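Local coordinates for Lin1944 protein (Listeria innocua, PDB 3D7L) that is of unknown function but, as a member of the short-chain dehydrogenase/reductase family, probably acts as an oxidoreductase, at residues 53-64 and 102-113; 94-102 and 138-148. One frame throughout, in Å; residues are numbered along the deposited sequence.

Contact 1 (53-64 and 102-113) lies largely in the core and pairs two central strands of the parallel sheet. Contact 2 (94-102 and 138-148) is partly buried and joins two helices, with the turn after the second, on one side of that sheet. Helix 79-100, a part of contact 2, connects the strands of contact 1, so the segments of the two contacts alternate along the chain, and they share Asp102. Backbone hydrogen bonds dominate contact 1, with a polar fringe at its solvent end. Contact 2 is mostly apolar packing. The two meet through the salt bridge of Asp106 with Arg148, and Tyr53 OH probably hydrogen-bonds to Leu96 O. The second subunit reaches contact 2 but does not touch contact 1.

Contact 1 (53-64 and 102-113); sequences YEQVGKVDAIVS and DSLNDKGSFTLT
Lys58 bends at chi2 (-82°) and then runs extended, which carries NZ across to Leu104 O at 2.8 Å. NZ stands well above that carbonyl plane, and it makes a weaker bond to Asp102 O. Ile62 has CG1 anti to its carbonyl carbon (chi1 -65°). This lays the chain alongside the Phe110 ring, with CD1 3.7 Å from Phe110 CE1. Leu104 lies next to both: its CD1 sits over one face of that ring, towards the rim, and its CD2 is 3.9 Å from Ile62 CG1.

These residues belong to neighbouring parallel strands of the Rossmann-type sheet, linked by a beta-alpha-beta crossover through helix 79-100. Ser109 O accepts from Ile62 N, Ile62 O from Thr111 N, and Thr111 O from Ser64 N at 2.8 Å. Thr113 OG1 donates to a lone pair of Ser64 O. A type II turn from Asn105 to Gly108 separates strands 104-105 and 108-113. Beside it, Asn105 ND2 reaches Asp60 OD2 at 3.1 Å from above the carboxylate, the two planes 51° apart. Asp60 OD1 is taken by Lys5 N. On the other face, with Ala61 and Val63, a water links Ser109 OG and Thr111 OG1. Thr111 OG1 also bonds to Ser189 of helix 179-191, which packs on Val63 and Thr111.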
loop_
_atom_site.group_PDB
_atom_site.type_symbol
_atom_site.label_atom_id
_atom_site.label_comp_id
_atom_site.label_asym_id
_atom_site.label_seq_id
_atom_site.Cartn_x
_atom_site.Cartn_y
_atom_site.Cartn_z
ATOM N N TYR D 53 -16.171 -18.383 0.048
ATOM C CA TYR D 53 -16.831 -18.064 1.317
ATOM C C TYR D 53 -18.239 -18.678 1.482
ATOM O O TYR D 53 -18.634 -19.010 2.611
ATOM C CB TYR D 53 -16.869 -16.543 1.549
ATOM C CG TYR D 53 -15.557 -15.937 2.024
ATOM C CD1 TYR D 53 -14.834 -16.505 3.093
ATOM C CD2 TYR D 53 -15.042 -14.782 1.417
ATOM C CE1 TYR D 53 -13.622 -15.932 3.527
ATOM C CE2 TYR D 53 -13.841 -14.215 1.843
ATOM C CZ TYR D 53 -13.143 -14.787 2.900
ATOM O OH TYR D 53 -11.955 -14.196 3.308
ATOM N N GLU D 54 -18.986 -18.817 0.381
ATOM C CA GLU D 54 -20.266 -19.557 0.392
ATOM C C GLU D 54 -20.028 -21.029 0.723
ATOM O O GLU D 54 -20.733 -21.607 1.556
ATOM C CB GLU D 54 -20.989 -19.499 -0.961
ATOM C CG GLU D 54 -21.408 -18.121 -1.456
ATOM C CD GLU D 54 -21.895 -18.149 -2.926
ATOM O OE1 GLU D 54 -21.601 -17.188 -3.701
ATOM O OE2 GLU D 54 -22.552 -19.145 -3.311
ATOM N N GLN D 55 -19.036 -21.628 0.061
ATOM C CA GLN D 55 -18.653 -22.998 0.345
ATOM C C GLN D 55 -18.277 -23.189 1.819
ATOM O O GLN D 55 -18.777 -24.096 2.462
ATOM C CB GLN D 55 -17.529 -23.473 -0.596
ATOM C CG GLN D 55 -18.024 -23.912 -2.003
ATOM C CD GLN D 55 -16.890 -24.267 -3.011
ATOM O OE1 GLN D 55 -17.026 -25.211 -3.801
ATOM N NE2 GLN D 55 -15.797 -23.501 -2.996
ATOM N N VAL D 56 -17.423 -22.301 2.342
ATOM C CA VAL D 56 -16.849 -22.442 3.686
ATOM C C VAL D 56 -17.836 -22.243 4.849
ATOM O O VAL D 56 -17.697 -22.898 5.876
ATOM C CB VAL D 56 -15.629 -21.501 3.883
ATOM C CG1 VAL D 56 -15.161 -21.532 5.317
ATOM C CG2 VAL D 56 -14.497 -21.907 2.970
ATOM N N GLY D 57 -18.812 -21.341 4.698
ATOM C CA GLY D 57 -19.687 -20.952 5.812
ATOM C C GLY D 57 -18.980 -20.147 6.906
ATOM O O GLY D 57 -17.952 -19.502 6.654
ATOM N N LYS D 58 -19.513 -20.189 8.125
ATOM C CA LYS D 58 -18.969 -19.394 9.231
ATOM C C LYS D 58 -17.698 -19.992 9.811
ATOM O O LYS D 58 -17.634 -21.199 10.065
ATOM C CB LYS D 58 -20.019 -19.210 10.349
ATOM C CG LYS D 58 -21.069 -18.125 10.067
ATOM C CD LYS D 58 -20.510 -16.748 10.421
ATOM C CE LYS D 58 -21.584 -15.661 10.421
ATOM N NZ LYS D 58 -21.066 -14.343 10.943
ATOM N N VAL D 59 -16.683 -19.138 9.993
ATOM C CA VAL D 59 -15.451 -19.508 10.716
ATOM C C VAL D 59 -15.067 -18.520 11.827
ATOM O O VAL D 59 -15.673 -17.450 11.982
ATOM C CB VAL D 59 -14.247 -19.774 9.752
ATOM C CG1 VAL D 59 -14.544 -20.977 8.885
ATOM C CG2 VAL D 59 -13.931 -18.551 8.901
ATOM N N ASP D 60 -14.076 -18.912 12.623
ATOM C CA ASP D 60 -13.592 -18.079 13.714
ATOM C C ASP D 60 -12.397 -17.244 13.288
ATOM O O ASP D 60 -12.161 -16.175 13.846
ATOM C CB ASP D 60 -13.213 -18.942 14.908
ATOM C CG ASP D 60 -14.387 -19.701 15.439
ATOM O OD1 ASP D 60 -14.413 -20.938 15.279
ATOM O OD2 ASP D 60 -15.317 -19.050 15.960
ATOM N N ALA D 61 -11.649 -17.717 12.302
ATOM C CA ALA D 61 -10.454 -16.979 11.842
ATOM C C ALA D 61 -10.236 -17.197 10.371
ATOM O O ALA D 61 -10.449 -18.297 9.867
ATOM C CB ALA D 61 -9.210 -17.400 12.609
ATOM N N ILE D 62 -9.782 -16.147 9.698
ATOM C CA ILE D 62 -9.391 -16.208 8.303
ATOM C C ILE D 62 -7.949 -15.704 8.278
ATOM O O ILE D 62 -7.644 -14.593 8.750
ATOM C CB ILE D 62 -10.297 -15.334 7.398
ATOM C CG1 ILE D 62 -11.740 -15.875 7.377
ATOM C CG2 ILE D 62 -9.701 -15.230 5.972
ATOM C CD1 ILE D 62 -12.739 -14.933 6.731
ATOM N N VAL D 63 -7.083 -16.562 7.750
ATOM C CA VAL D 63 -5.656 -16.394 7.747
ATOM C C VAL D 63 -5.197 -16.454 6.306
ATOM O O VAL D 63 -5.402 -17.437 5.619
ATOM C CB VAL D 63 -4.939 -17.520 8.487
ATOM C CG1 VAL D 63 -3.444 -17.282 8.473
ATOM C CG2 VAL D 63 -5.455 -17.670 9.928
ATOM N N SER D 64 -4.533 -15.397 5.870
ATOM C CA SER D 64 -3.989 -15.343 4.529
ATOM C C SER D 64 -2.481 -15.422 4.634
ATOM O O SER D 64 -1.850 -14.509 5.198
ATOM C CB SER D 64 -4.395 -14.033 3.853
ATOM O OG SER D 64 -3.635 -13.801 2.668
ATOM N N ASP D 102 -18.492 -11.085 6.720
ATOM C CA ASP D 102 -19.765 -11.753 6.929
ATOM C C ASP D 102 -19.586 -13.252 7.216
ATOM O O ASP D 102 -20.499 -13.902 7.722
ATOM C CB ASP D 102 -20.707 -11.518 5.729
ATOM C CG ASP D 102 -21.520 -10.221 5.854
ATOM O OD1 ASP D 102 -21.733 -9.748 6.994
ATOM O OD2 ASP D 102 -21.981 -9.674 4.820
ATOM N N SER D 103 -18.395 -13.777 6.928
ATOM C CA SER D 103 -18.068 -15.163 7.228
ATOM C C SER D 103 -17.432 -15.370 8.591
ATOM O O SER D 103 -17.177 -16.505 8.970
ATOM C CB SER D 103 -17.145 -15.742 6.159
ATOM O OG SER D 103 -17.860 -15.902 4.952
ATOM N N LEU D 104 -17.155 -14.291 9.320
ATOM C CA LEU D 104 -16.534 -14.455 10.621
ATOM C C LEU D 104 -17.541 -14.478 11.742
ATOM O O LEU D 104 -18.479 -13.669 11.777
ATOM C CB LEU D 104 -15.493 -13.371 10.903
ATOM C CG LEU D 104 -14.102 -13.550 10.305
ATOM C CD1 LEU D 104 -13.283 -12.390 10.772
ATOM C CD2 LEU D 104 -13.455 -14.899 10.738
ATOM N N ASN D 105 -17.330 -15.417 12.659
ATOM C CA ASN D 105 -18.072 -15.447 13.893
ATOM C C ASN D 105 -17.734 -14.212 14.754
ATOM O O ASN D 105 -16.693 -13.564 14.565
ATOM C CB ASN D 105 -17.783 -16.748 14.647
ATOM C CG ASN D 105 -18.494 -17.962 14.037
ATOM O OD1 ASN D 105 -19.625 -17.867 13.543
ATOM N ND2 ASN D 105 -17.835 -19.114 14.094
ATOM N N ASP D 106 -18.626 -13.887 15.689
ATOM C CA ASP D 106 -18.399 -12.800 16.629
ATOM C C ASP D 106 -17.046 -12.989 17.321
ATOM O O ASP D 106 -16.713 -14.094 17.706
ATOM C CB ASP D 106 -19.530 -12.767 17.659
ATOM C CG ASP D 106 -20.875 -12.312 17.060
ATOM O OD1 ASP D 106 -21.886 -12.366 17.780
ATOM O OD2 ASP D 106 -20.941 -11.905 15.882
ATOM N N LYS D 107 -16.260 -11.916 17.439
ATOM C CA LYS D 107 -14.932 -11.970 18.079
ATOM C C LYS D 107 -13.888 -12.734 17.252
ATOM O O LYS D 107 -12.832 -13.080 17.766
ATOM C CB LYS D 107 -15.012 -12.586 19.494
ATOM C CG LYS D 107 -16.172 -12.097 20.382
ATOM C CD LYS D 107 -15.706 -11.323 21.602
ATOM C CE LYS D 107 -15.572 -9.824 21.276
ATOM N NZ LYS D 107 -14.478 -9.148 22.053
ATOM N N GLY D 108 -14.195 -13.011 15.986
ATOM C CA GLY D 108 -13.275 -13.675 15.061
ATOM C C GLY D 108 -12.148 -12.725 14.677
ATOM O O GLY D 108 -12.100 -11.592 15.167
ATOM N N SER D 109 -11.230 -13.180 13.826
ATOM C CA SER D 109 -10.097 -12.342 13.391
ATOM C C SER D 109 -9.681 -12.600 11.952
ATOM O O SER D 109 -9.911 -13.695 11.441
ATOM C CB SER D 109 -8.875 -12.583 14.288
ATOM O OG SER D 109 -8.326 -13.868 14.052
ATOM N N PHE D 110 -9.060 -11.585 11.322
ATOM C CA PHE D 110 -8.299 -11.734 10.075
ATOM C C PHE D 110 -6.798 -11.653 10.378
ATOM O O PHE D 110 -6.381 -10.839 11.189
ATOM C CB PHE D 110 -8.608 -10.595 9.090
ATOM C CG PHE D 110 -9.978 -10.631 8.506
ATOM C CD1 PHE D 110 -10.266 -11.444 7.417
ATOM C CD2 PHE D 110 -10.989 -9.820 9.023
ATOM C CE1 PHE D 110 -11.538 -11.475 6.856
ATOM C CE2 PHE D 110 -12.277 -9.850 8.452
ATOM C CZ PHE D 110 -12.530 -10.664 7.366
ATOM N N THR D 111 -5.982 -12.475 9.717
ATOM C CA THR D 111 -4.526 -12.281 9.757
ATOM C C THR D 111 -3.995 -12.251 8.327
ATOM O O THR D 111 -4.239 -13.181 7.564
ATOM C CB THR D 111 -3.809 -13.354 10.542
ATOM O OG1 THR D 111 -4.462 -13.529 11.793
ATOM C CG2 THR D 111 -2.349 -12.998 10.767
ATOM N N LEU D 112 -3.269 -11.185 7.974
ATOM C CA LEU D 112 -2.775 -11.011 6.594
ATOM C C LEU D 112 -1.252 -11.050 6.542
ATOM O O LEU D 112 -0.606 -10.760 7.536
ATOM C CB LEU D 112 -3.297 -9.692 6.027
ATOM C CG LEU D 112 -4.632 -9.610 5.279
ATOM C CD1 LEU D 112 -5.690 -10.708 5.590
ATOM C CD2 LEU D 112 -5.234 -8.166 5.353
ATOM N N THR D 113 -0.658 -11.390 5.401
ATOM C CA THR D 113 0.819 -11.476 5.366
ATOM C C THR D 113 1.430 -10.283 4.640
ATOM O O THR D 113 0.954 -9.905 3.584
ATOM C CB THR D 113 1.332 -12.797 4.727
ATOM O OG1 THR D 113 0.803 -13.918 5.450
ATOM C CG2 THR D 113 2.860 -12.860 4.752
HETATM O O HOH W 1 -20.145 -17.451 4.366
HETATM O O HOH W 2 -17.960 -21.997 12.713
HETATM O O HOH W 3 -9.482 -15.553 15.877
HETATM O O HOH W 4 -14.628 -16.383 16.882
HETATM O O HOH W 5 -6.864 -14.572 11.959
#

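Contact 2 (94-102 and 138-148)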
loop_
_atom_site.group_PDB
_atom_site.type_symbol
_atom_site.label_atom_id
_atom_site.label_comp_id
_atom_site.label_asym_id
_atom_site.label_seq_id
_atom_site.Cartn_x
_atom_site.Cartn_y
_atom_site.Cartn_z
ATOM N N ILE D 94 -6.647 -7.965 0.389
ATOM C CA ILE D 94 -7.607 -6.991 0.908
ATOM C C ILE D 94 -9.043 -7.413 0.612
ATOM O O ILE D 94 -9.919 -7.342 1.499
ATOM C CB ILE D 94 -7.239 -5.531 0.497
ATOM C CG1 ILE D 94 -6.009 -5.083 1.338
ATOM C CG2 ILE D 94 -8.416 -4.580 0.730
ATOM C CD1 ILE D 94 -5.298 -3.858 0.880
ATOM N N ASN D 95 -9.259 -7.925 -0.597
ATOM C CA ASN D 95 -10.554 -8.461 -0.996
ATOM C C ASN D 95 -10.989 -9.628 -0.140
ATOM O O ASN D 95 -12.179 -9.760 0.160
ATOM C CB ASN D 95 -10.593 -8.775 -2.503
ATOM C CG ASN D 95 -10.660 -7.494 -3.356
ATOM O OD1 ASN D 95 -10.863 -6.416 -2.820
ATOM N ND2 ASN D 95 -10.472 -7.616 -4.663
ATOM N N LEU D 96 -10.048 -10.455 0.317
ATOM C CA LEU D 96 -10.440 -11.507 1.269
ATOM C C LEU D 96 -11.061 -10.912 2.531
ATOM O O LEU D 96 -11.916 -11.537 3.160
ATOM C CB LEU D 96 -9.272 -12.413 1.649
ATOM C CG LEU D 96 -8.565 -13.238 0.585
ATOM C CD1 LEU D 96 -7.337 -13.827 1.250
ATOM C CD2 LEU D 96 -9.442 -14.342 -0.070
ATOM N N VAL D 97 -10.610 -9.718 2.916
ATOM C CA VAL D 97 -11.195 -9.002 4.056
ATOM C C VAL D 97 -12.527 -8.360 3.646
ATOM O O VAL D 97 -13.550 -8.569 4.315
ATOM C CB VAL D 97 -10.224 -7.940 4.628
ATOM C CG1 VAL D 97 -10.921 -7.064 5.626
ATOM C CG2 VAL D 97 -8.985 -8.609 5.224
ATOM N N LEU D 98 -12.532 -7.609 2.545
ATOM C CA LEU D 98 -13.774 -6.938 2.140
ATOM C C LEU D 98 -14.929 -7.921 1.906
ATOM O O LEU D 98 -16.089 -7.577 2.135
ATOM C CB LEU D 98 -13.575 -6.053 0.897
ATOM C CG LEU D 98 -12.463 -4.996 1.012
ATOM C CD1 LEU D 98 -12.392 -4.206 -0.254
ATOM C CD2 LEU D 98 -12.668 -4.060 2.209
ATOM N N LEU D 99 -14.620 -9.115 1.423
ATOM C CA LEU D 99 -15.662 -10.122 1.119
ATOM C C LEU D 99 -15.913 -11.162 2.238
ATOM O O LEU D 99 -16.899 -11.893 2.188
ATOM C CB LEU D 99 -15.377 -10.803 -0.225
ATOM C CG LEU D 99 -15.287 -9.853 -1.431
ATOM C CD1 LEU D 99 -14.606 -10.489 -2.632
ATOM C CD2 LEU D 99 -16.643 -9.263 -1.834
ATOM N N GLY D 100 -15.039 -11.189 3.246
ATOM C CA GLY D 100 -15.063 -12.191 4.314
ATOM C C GLY D 100 -15.582 -11.824 5.709
ATOM O O GLY D 100 -15.747 -12.718 6.553
ATOM N N ILE D 101 -15.858 -10.538 5.964
ATOM C CA ILE D 101 -16.347 -10.112 7.293
ATOM C C ILE D 101 -17.619 -10.864 7.701
ATOM O O ILE D 101 -17.778 -11.275 8.861
ATOM C CB ILE D 101 -16.542 -8.562 7.384
ATOM C CG1 ILE D 101 -15.217 -7.827 7.152
ATOM C CG2 ILE D 101 -17.103 -8.151 8.747
ATOM C CD1 ILE D 101 -15.375 -6.335 6.794
ATOM N N ASP D 102 -18.492 -11.085 6.720
ATOM C CA ASP D 102 -19.765 -11.753 6.929
ATOM C C ASP D 102 -19.586 -13.252 7.216
ATOM O O ASP D 102 -20.499 -13.902 7.722
ATOM C CB ASP D 102 -20.707 -11.518 5.729
ATOM C CG ASP D 102 -21.520 -10.221 5.854
ATOM O OD1 ASP D 102 -21.733 -9.748 6.994
ATOM O OD2 ASP D 102 -21.981 -9.674 4.820
ATOM N N PHE D 138 -3.868 -0.716 5.523
ATOM C CA PHE D 138 -5.282 -1.155 5.454
ATOM C C PHE D 138 -5.740 -1.813 6.757
ATOM O O PHE D 138 -6.753 -1.432 7.328
ATOM C CB PHE D 138 -5.548 -2.134 4.288
ATOM C CG PHE D 138 -6.948 -2.745 4.313
ATOM C CD1 PHE D 138 -8.059 -1.995 3.891
ATOM C CD2 PHE D 138 -7.163 -4.046 4.800
ATOM C CE1 PHE D 138 -9.365 -2.543 3.931
ATOM C CE2 PHE D 138 -8.455 -4.603 4.856
ATOM C CZ PHE D 138 -9.568 -3.851 4.415
ATOM N N ALA D 139 -4.977 -2.792 7.211
ATOM C CA ALA D 139 -5.265 -3.550 8.443
ATOM C C ALA D 139 -5.312 -2.680 9.707
ATOM O O ALA D 139 -6.217 -2.832 10.538
ATOM C CB ALA D 139 -4.235 -4.667 8.617
ATOM N N LYS D 140 -4.330 -1.774 9.848
ATOM C CA LYS D 140 -4.297 -0.831 10.975
ATOM C C LYS D 140 -5.573 0.015 10.997
ATOM O O LYS D 140 -6.216 0.125 12.047
ATOM C CB LYS D 140 -3.054 0.060 10.925
ATOM C CG LYS D 140 -2.880 0.944 12.161
ATOM C CD LYS D 140 -1.644 1.830 12.044
ATOM C CE LYS D 140 -1.515 2.803 13.233
ATOM N NZ LYS D 140 -1.392 2.062 14.508
ATOM N N SER D 141 -5.960 0.568 9.841
ATOM C CA SER D 141 -7.197 1.367 9.734
ATOM C C SER D 141 -8.473 0.536 9.879
ATOM O O SER D 141 -9.379 0.908 10.607
ATOM C CB SER D 141 -7.232 2.153 8.407
ATOM O OG SER D 141 -8.176 3.214 8.462
ATOM N N ALA D 142 -8.551 -0.590 9.178
ATOM C CA ALA D 142 -9.732 -1.470 9.239
ATOM C C ALA D 142 -10.090 -1.908 10.673
ATOM O O ALA D 142 -11.264 -1.965 11.023
ATOM C CB ALA D 142 -9.534 -2.672 8.353
ATOM N N ALA D 143 -9.064 -2.175 11.491
ATOM C CA ALA D 143 -9.208 -2.586 12.881
ATOM C C ALA D 143 -10.205 -1.730 13.682
ATOM O O ALA D 143 -10.937 -2.246 14.531
ATOM C CB ALA D 143 -7.832 -2.591 13.561
ATOM N N ILE D 144 -10.276 -0.435 13.380
ATOM C CA ILE D 144 -11.173 0.455 14.117
ATOM C C ILE D 144 -12.641 0.428 13.642
ATOM O O ILE D 144 -13.522 0.973 14.313
ATOM C CB ILE D 144 -10.645 1.910 14.110
ATOM C CG1 ILE D 144 -10.699 2.485 12.682
ATOM C CG2 ILE D 144 -9.224 1.967 14.717
ATOM C CD1 ILE D 144 -10.403 3.960 12.599
ATOM N N GLU D 145 -12.898 -0.201 12.493
ATOM C CA GLU D 145 -14.252 -0.294 11.948
ATOM C C GLU D 145 -14.852 -1.705 11.980
ATOM O O GLU D 145 -15.943 -1.922 11.466
ATOM C CB GLU D 145 -14.297 0.237 10.509
ATOM C CG GLU D 145 -14.177 1.760 10.409
ATOM C CD GLU D 145 -14.460 2.250 9.001
ATOM O OE1 GLU D 145 -13.480 2.589 8.275
ATOM O OE2 GLU D 145 -15.659 2.259 8.626
HETATM N N MSE D 146 -14.150 -2.663 12.572
HETATM C CA MSE D 146 -14.637 -4.049 12.543
HETATM C C MSE D 146 -15.894 -4.204 13.372
HETATM O O MSE D 146 -15.971 -3.660 14.467
HETATM C CB MSE D 146 -13.546 -5.033 12.965
HETATM C CG MSE D 146 -12.462 -5.182 11.885
HETATM SE SE MSE D 146 -13.103 -6.234 10.321
HETATM C CE MSE D 146 -11.675 -5.890 9.068
ATOM N N PRO D 147 -16.906 -4.898 12.825
ATOM C CA PRO D 147 -18.125 -5.153 13.602
ATOM C C PRO D 147 -17.971 -6.381 14.484
ATOM O O PRO D 147 -17.054 -7.177 14.250
ATOM C CB PRO D 147 -19.181 -5.422 12.528
ATOM C CG PRO D 147 -18.403 -5.975 11.344
ATOM C CD PRO D 147 -16.976 -5.474 11.460
ATOM N N ARG D 148 -18.841 -6.504 15.501
ATOM C CA ARG D 148 -18.976 -7.739 16.297
ATOM C C ARG D 148 -17.675 -8.270 16.974
ATOM O O ARG D 148 -17.510 -9.475 17.207
ATOM C CB ARG D 148 -19.659 -8.825 15.453
ATOM C CG ARG D 148 -20.990 -8.382 14.826
ATOM C CD ARG D 148 -21.612 -9.473 13.964
ATOM N NE ARG D 148 -20.939 -9.721 12.674
ATOM C CZ ARG D 148 -20.143 -10.763 12.434
ATOM N NH1 ARG D 148 -19.613 -10.925 11.225
ATOM N NH2 ARG D 148 -19.878 -11.662 13.404
HETATM O O HOH W 6 -20.719 -8.872 9.513
#
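Arg148 NH1 is held by a water 2.9 Å away, and the same water donates to Asp102 OD1, so the two side chains of opposite charge are bridged while NH1 and OD1 stay 4.9 Å apart. Ile101 O lies 3.0 Å from Arg148 NH1. Both this carbonyl and the water sit at the edge of the guanidinium, in its plane. NH2 of the same group forms a salt bridge with Asp106 and a hydrogen bond to Leu104 O. The salt bridge, the bond to Leu104 O and the water probably fix how the flat group is turned.

The apolar part centres on Phe138. Its CG is anti to the backbone N (chi1 172°), and the ring reaches out to helix 79-100. Ile94 CG2 stands over the ring centre in a CH-pi contact, 3.9 Å from the Phe138 centroid. Ala142 CB is on the opposite face, offset to the rim. Val97 CG1 meets the edge in plane, 3.6 Å from Phe138 CE2. Leu98 CD2 touches Phe138 CZ.

This is the helical layer on one side of the Rossmann-type sheet, where helices 79-100 and 126-142 run roughly parallel. The axes of segments 94-100 and 138-142 come within 12.0 Å at 23°, and side chains fill the wide interval. Phe110, Leu112 and Ile152 of the sheet back Val97. Further along, selenomethionine Met146 bends at chi2 (-73°), placing CE 3.7 Å from Val97 CG1 and SE beside Ile101 CG1. Ile101 CG2 packs on the Pro147 ring, 3.6 Å from its CG. Nearby, Glu145 hydrogen-bonds to Leu74 N and Gln124 N of the second subunit.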